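Local coordinates for flagellar basal body protein (Helicobacter pylori, PDB 5NPY) that probably builds part of the flagellar hook, the curved joint between the basal body and the filament, at residues Pro187-Leu199 and Ile363-Tyr377. Numbering follows the deposited sequence.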
loop_
_atom_site.group_PDB
_atom_site.type_symbol
_atom_site.label_atom_id
_atom_site.label_comp_id
_atom_site.label_asym_id
_atom_site.label_seq_id
_atom_site.Cartn_x
_atom_site.Cartn_y
_atom_site.Cartn_z
ATOM N N PRO A 187 8.668 -10.023 -14.748
ATOM C CA PRO A 187 8.542 -9.016 -13.694
ATOM C C PRO A 187 7.927 -7.739 -14.248
ATOM O O PRO A 187 7.836 -7.528 -15.465
ATOM C CB PRO A 187 9.990 -8.806 -13.230
ATOM C CG PRO A 187 10.829 -9.227 -14.393
ATOM C CD PRO A 187 10.077 -10.355 -15.029
ATOM N N VAL A 188 7.452 -6.908 -13.321
ATOM C CA VAL A 188 6.796 -5.644 -13.638
ATOM C C VAL A 188 7.466 -4.523 -12.852
ATOM O O VAL A 188 7.730 -4.661 -11.651
ATOM C CB VAL A 188 5.281 -5.682 -13.331
ATOM C CG1 VAL A 188 4.601 -4.379 -13.785
ATOM C CG2 VAL A 188 4.630 -6.872 -13.992
ATOM N N LEU A 189 7.736 -3.410 -13.526
ATOM C CA LEU A 189 8.286 -2.249 -12.843
ATOM C C LEU A 189 7.217 -1.593 -11.971
ATOM O O LEU A 189 6.080 -1.380 -12.411
ATOM C CB LEU A 189 8.836 -1.250 -13.859
ATOM C CG LEU A 189 9.228 0.129 -13.333
ATOM C CD1 LEU A 189 10.294 -0.004 -12.258
ATOM C CD2 LEU A 189 9.715 1.029 -14.475
ATOM N N SER A 190 7.594 -1.264 -10.735
ATOM C CA SER A 190 6.706 -0.582 -9.797
ATOM C C SER A 190 6.633 0.885 -10.213
ATOM O O SER A 190 7.624 1.606 -10.107
ATOM C CB SER A 190 7.223 -0.710 -8.360
ATOM O OG SER A 190 7.603 -2.051 -8.020
ATOM N N THR A 191 5.475 1.328 -10.704
ATOM C CA THR A 191 5.265 2.738 -10.997
ATOM C C THR A 191 4.205 3.385 -10.123
ATOM O O THR A 191 3.902 4.567 -10.320
ATOM C CB THR A 191 4.878 2.932 -12.464
ATOM O OG1 THR A 191 3.601 2.321 -12.700
ATOM C CG2 THR A 191 5.944 2.311 -13.376
ATOM N N LYS A 192 3.654 2.663 -9.152
ATOM C CA LYS A 192 2.492 3.159 -8.422
ATOM C C LYS A 192 2.428 2.441 -7.087
ATOM O O LYS A 192 2.230 1.228 -7.055
ATOM C CB LYS A 192 1.213 2.926 -9.243
ATOM C CG LYS A 192 -0.044 3.567 -8.677
ATOM C CD LYS A 192 -1.269 3.294 -9.562
ATOM C CE LYS A 192 -1.917 1.946 -9.268
ATOM N NZ LYS A 192 -3.009 1.659 -10.245
ATOM N N VAL A 193 2.570 3.175 -5.988
ATOM C CA VAL A 193 2.541 2.581 -4.652
ATOM C C VAL A 193 1.584 3.379 -3.773
ATOM O O VAL A 193 1.727 4.606 -3.642
ATOM C CB VAL A 193 3.944 2.532 -4.030
ATOM C CG1 VAL A 193 3.896 1.970 -2.605
ATOM C CG2 VAL A 193 4.893 1.731 -4.933
ATOM N N GLY A 194 0.608 2.691 -3.186
ATOM C CA GLY A 194 -0.312 3.273 -2.218
ATOM C C GLY A 194 -0.326 2.486 -0.913
ATOM O O GLY A 194 -0.645 1.291 -0.902
ATOM N N ILE A 195 0.041 3.114 0.195
ATOM C CA ILE A 195 0.100 2.403 1.472
ATOM C C ILE A 195 -1.006 2.909 2.389
ATOM O O ILE A 195 -1.408 4.079 2.351
ATOM C CB ILE A 195 1.467 2.512 2.188
ATOM C CG1 ILE A 195 1.785 3.966 2.539
ATOM C CG2 ILE A 195 2.560 1.834 1.359
ATOM C CD1 ILE A 195 2.996 4.148 3.441
ATOM N N SER A 196 -1.526 1.997 3.189
ATOM C CA SER A 196 -2.377 2.332 4.317
ATOM C C SER A 196 -1.548 2.085 5.567
ATOM O O SER A 196 -1.038 0.979 5.764
ATOM C CB SER A 196 -3.672 1.515 4.320
ATOM O OG SER A 196 -3.498 0.164 3.899
ATOM N N VAL A 197 -1.381 3.131 6.373
ATOM C CA VAL A 197 -0.607 3.102 7.608
ATOM C C VAL A 197 -1.404 3.830 8.679
ATOM O O VAL A 197 -2.045 4.858 8.416
ATOM C CB VAL A 197 0.788 3.752 7.422
ATOM C CG1 VAL A 197 0.682 5.211 6.923
ATOM C CG2 VAL A 197 1.568 3.712 8.678
ATOM N N ASN A 198 -1.377 3.303 9.884
ATOM C CA ASN A 198 -1.917 4.021 11.017
ATOM C C ASN A 198 -0.742 4.628 11.753
ATOM O O ASN A 198 0.286 3.968 11.930
ATOM C CB ASN A 198 -2.733 3.098 11.919
ATOM C CG ASN A 198 -3.340 3.845 13.067
ATOM O OD1 ASN A 198 -4.361 4.514 12.885
ATOM N ND2 ASN A 198 -2.767 3.704 14.256
ATOM N N LEU A 199 -0.874 5.888 12.154
ATOM C CA LEU A 199 0.204 6.591 12.843
ATOM C C LEU A 199 -0.282 6.951 14.238
ATOM O O LEU A 199 -1.151 7.811 14.392
ATOM C CB LEU A 199 0.640 7.837 12.072
ATOM C CG LEU A 199 1.243 7.668 10.650
ATOM C CD1 LEU A 199 1.500 9.012 10.017
ATOM C CD2 LEU A 199 2.520 6.870 10.631
ATOM N N ILE A 363 9.668 -2.917 -3.621
ATOM C CA ILE A 363 9.378 -2.495 -4.985
ATOM C C ILE A 363 10.418 -3.104 -5.910
ATOM O O ILE A 363 11.467 -3.588 -5.471
ATOM C CB ILE A 363 9.326 -0.961 -5.139
ATOM C CG1 ILE A 363 10.710 -0.351 -4.906
ATOM C CG2 ILE A 363 8.263 -0.376 -4.181
ATOM C CD1 ILE A 363 10.817 1.128 -5.300
ATOM N N TYR A 364 10.100 -3.088 -7.211
ATOM C CA TYR A 364 10.825 -3.867 -8.202
ATOM C C TYR A 364 11.092 -3.035 -9.440
ATOM O O TYR A 364 10.204 -2.316 -9.906
ATOM C CB TYR A 364 10.041 -5.129 -8.579
ATOM C CG TYR A 364 9.625 -5.906 -7.361
ATOM C CD1 TYR A 364 8.350 -5.764 -6.819
ATOM C CD2 TYR A 364 10.519 -6.758 -6.725
ATOM C CE1 TYR A 364 7.977 -6.463 -5.674
ATOM C CE2 TYR A 364 10.158 -7.460 -5.582
ATOM C CZ TYR A 364 8.886 -7.306 -5.057
ATOM O OH TYR A 364 8.524 -8.009 -3.921
ATOM N N ASP A 365 12.314 -3.158 -9.984
ATOM C CA ASP A 365 12.678 -2.483 -11.228
ATOM C C ASP A 365 12.188 -3.310 -12.424
ATOM O O ASP A 365 11.492 -4.318 -12.270
ATOM C CB ASP A 365 14.184 -2.202 -11.267
ATOM C CG ASP A 365 15.041 -3.472 -11.290
ATOM O OD1 ASP A 365 14.551 -4.587 -11.575
ATOM O OD2 ASP A 365 16.238 -3.342 -11.014
ATOM N N LYS A 366 12.542 -2.886 -13.644
ATOM C CA LYS A 366 12.108 -3.622 -14.831
ATOM C C LYS A 366 12.654 -5.051 -14.845
ATOM O O LYS A 366 12.045 -5.943 -15.451
ATOM C CB LYS A 366 12.538 -2.892 -16.102
ATOM C CG LYS A 366 11.763 -1.641 -16.393
ATOM C CD LYS A 366 12.341 -0.914 -17.588
ATOM C CE LYS A 366 11.715 0.461 -17.751
ATOM N NZ LYS A 366 12.137 1.098 -19.026
ATOM N N ALA A 367 13.798 -5.282 -14.194
ATOM C CA ALA A 367 14.403 -6.606 -14.140
ATOM C C ALA A 367 13.810 -7.480 -13.044
ATOM O O ALA A 367 14.085 -8.685 -13.030
ATOM C CB ALA A 367 15.912 -6.492 -13.931
ATOM N N GLY A 368 13.000 -6.909 -12.148
ATOM C CA GLY A 368 12.419 -7.652 -11.052
ATOM C C GLY A 368 13.249 -7.654 -9.795
ATOM O O GLY A 368 12.924 -8.392 -8.855
ATOM N N ASP A 369 14.304 -6.850 -9.752
ATOM C CA ASP A 369 15.143 -6.727 -8.572
ATOM C C ASP A 369 14.453 -5.887 -7.513
ATOM O O ASP A 369 13.823 -4.866 -7.810
ATOM C CB ASP A 369 16.492 -6.090 -8.924
ATOM C CG ASP A 369 17.462 -7.077 -9.550
ATOM O OD1 ASP A 369 18.123 -7.834 -8.800
ATOM O OD2 ASP A 369 17.560 -7.091 -10.795
ATOM N N LYS A 370 14.619 -6.302 -6.266
ATOM C CA LYS A 370 13.938 -5.660 -5.163
ATOM C C LYS A 370 14.703 -4.419 -4.714
ATOM O O LYS A 370 15.924 -4.452 -4.538
ATOM C CB LYS A 370 13.762 -6.639 -4.005
ATOM C CG LYS A 370 12.845 -6.123 -2.895
ATOM C CD LYS A 370 12.821 -7.108 -1.713
ATOM C CE LYS A 370 14.160 -7.130 -0.966
ATOM N NZ LYS A 370 14.305 -8.308 -0.051
ATOM N N TYR A 371 13.967 -3.325 -4.554
ATOM C CA TYR A 371 14.392 -2.122 -3.863
ATOM C C TYR A 371 13.397 -1.842 -2.741
ATOM O O TYR A 371 12.318 -2.438 -2.679
ATOM C CB TYR A 371 14.478 -0.943 -4.839
ATOM C CG TYR A 371 15.638 -1.034 -5.800
ATOM C CD1 TYR A 371 16.789 -0.286 -5.591
ATOM C CD2 TYR A 371 15.587 -1.863 -6.917
ATOM C CE1 TYR A 371 17.861 -0.354 -6.461
ATOM C CE2 TYR A 371 16.658 -1.943 -7.798
ATOM C CZ TYR A 371 17.793 -1.180 -7.565
ATOM O OH TYR A 371 18.873 -1.239 -8.425
ATOM N N LEU A 372 13.768 -0.952 -1.827
ATOM C CA LEU A 372 13.011 -0.751 -0.596
ATOM C C LEU A 372 12.512 0.693 -0.511
ATOM O O LEU A 372 13.305 1.622 -0.325
ATOM C CB LEU A 372 13.873 -1.119 0.610
ATOM C CG LEU A 372 14.338 -2.581 0.746
ATOM C CD1 LEU A 372 15.308 -2.681 1.925
ATOM C CD2 LEU A 372 13.178 -3.592 0.922
ATOM N N LEU A 373 11.204 0.885 -0.639
ATOM C CA LEU A 373 10.611 2.224 -0.570
ATOM C C LEU A 373 10.388 2.552 0.909
ATOM O O LEU A 373 9.474 2.018 1.557
ATOM C CB LEU A 373 9.332 2.286 -1.403
ATOM C CG LEU A 373 8.498 3.594 -1.379
ATOM C CD1 LEU A 373 9.383 4.787 -1.350
ATOM C CD2 LEU A 373 7.572 3.735 -2.557
ATOM N N GLN A 374 11.246 3.410 1.466
ATOM C CA GLN A 374 11.220 3.684 2.894
ATOM C C GLN A 374 10.616 5.053 3.171
ATOM O O GLN A 374 10.691 5.974 2.348
ATOM C CB GLN A 374 12.610 3.584 3.510
ATOM C CG GLN A 374 13.154 2.153 3.436
ATOM C CD GLN A 374 14.412 1.918 4.237
ATOM O OE1 GLN A 374 14.946 2.823 4.874
ATOM N NE2 GLN A 374 14.898 0.684 4.204
ATOM N N SER A 375 9.961 5.147 4.328
ATOM C CA SER A 375 9.340 6.373 4.806
ATOM C C SER A 375 9.607 6.484 6.285
ATOM O O SER A 375 9.396 5.518 7.018
ATOM C CB SER A 375 7.826 6.398 4.590
ATOM O OG SER A 375 7.506 6.654 3.249
ATOM N N GLU A 376 10.035 7.663 6.715
ATOM C CA GLU A 376 10.155 7.997 8.121
ATOM C C GLU A 376 9.244 9.180 8.439
ATOM O O GLU A 376 9.176 10.143 7.673
ATOM C CB GLU A 376 11.586 8.334 8.450
ATOM C CG GLU A 376 12.605 7.349 7.901
ATOM C CD GLU A 376 13.978 7.690 8.432
ATOM O OE1 GLU A 376 14.831 8.158 7.660
ATOM O OE2 GLU A 376 14.168 7.572 9.660
ATOM N N TYR A 377 8.570 9.110 9.585
ATOM C CA TYR A 377 7.489 10.022 9.958
ATOM C C TYR A 377 7.859 10.742 11.249
ATOM O O TYR A 377 8.279 10.106 12.231
ATOM C CB TYR A 377 6.162 9.251 10.150
ATOM C CG TYR A 377 5.755 8.324 8.992
ATOM C CD1 TYR A 377 4.639 8.613 8.197
ATOM C CD2 TYR A 377 6.479 7.151 8.707
ATOM C CE1 TYR A 377 4.257 7.771 7.132
ATOM C CE2 TYR A 377 6.096 6.308 7.672
ATOM C CZ TYR A 377 4.986 6.627 6.872
ATOM O OH TYR A 377 4.604 5.802 5.819
#
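S190 grips the backbone of Y364 with two hydrogen bonds. S190 N donates to Y364 O at 2.9 Å, nearly straight. S190 OG accepts from Y364 N at 2.8 Å. A chi1 of -47° sets OG beside the backbone N of S190, anti to the carbonyl carbon, where it faces Y364 N. The same OG also bonds Q471, which helps fix the hydroxyl. Next to this clamp, L189 CD1 lies against Y364 O, and its CD2 rests on the extended chain of K366. P187 CB packs closely on G368 CA, at 3.5 Å.

Farther along, the contact is made by side chains. V193 meets I363 at about a right angle, methyl to methyl. It also reaches tip to tip toward L373, and L373 CD2 is 4.1 Å from V193 CG1. At the far end L199 lies across Y377. L199 CD2 sits over one face of the Y377 ring, a CH-pi contact 4.0 Å from the centroid. Y377 OH meets I195 CD1 at 3.3 Å, while its main polar partner is T359.

A second shell shapes the turn. D365 to G368 form a type I beta turn. D365 OD1 accepts from D369 N, from above the carboxylate plane, and D365 OD2 forms a salt bridge with K440.

The axes of strands 192-198 and 370-377 come within 10.8 Å and cross at 45°, consistent with two sheets packed face to face. Strand 192-198 lies between strands 442-447 and 465-471 in one sheet. The hairpin of strands 346-364 and 370-381 belongs to the other, and Y446 of strand 442-447 packs on both I195 and L373.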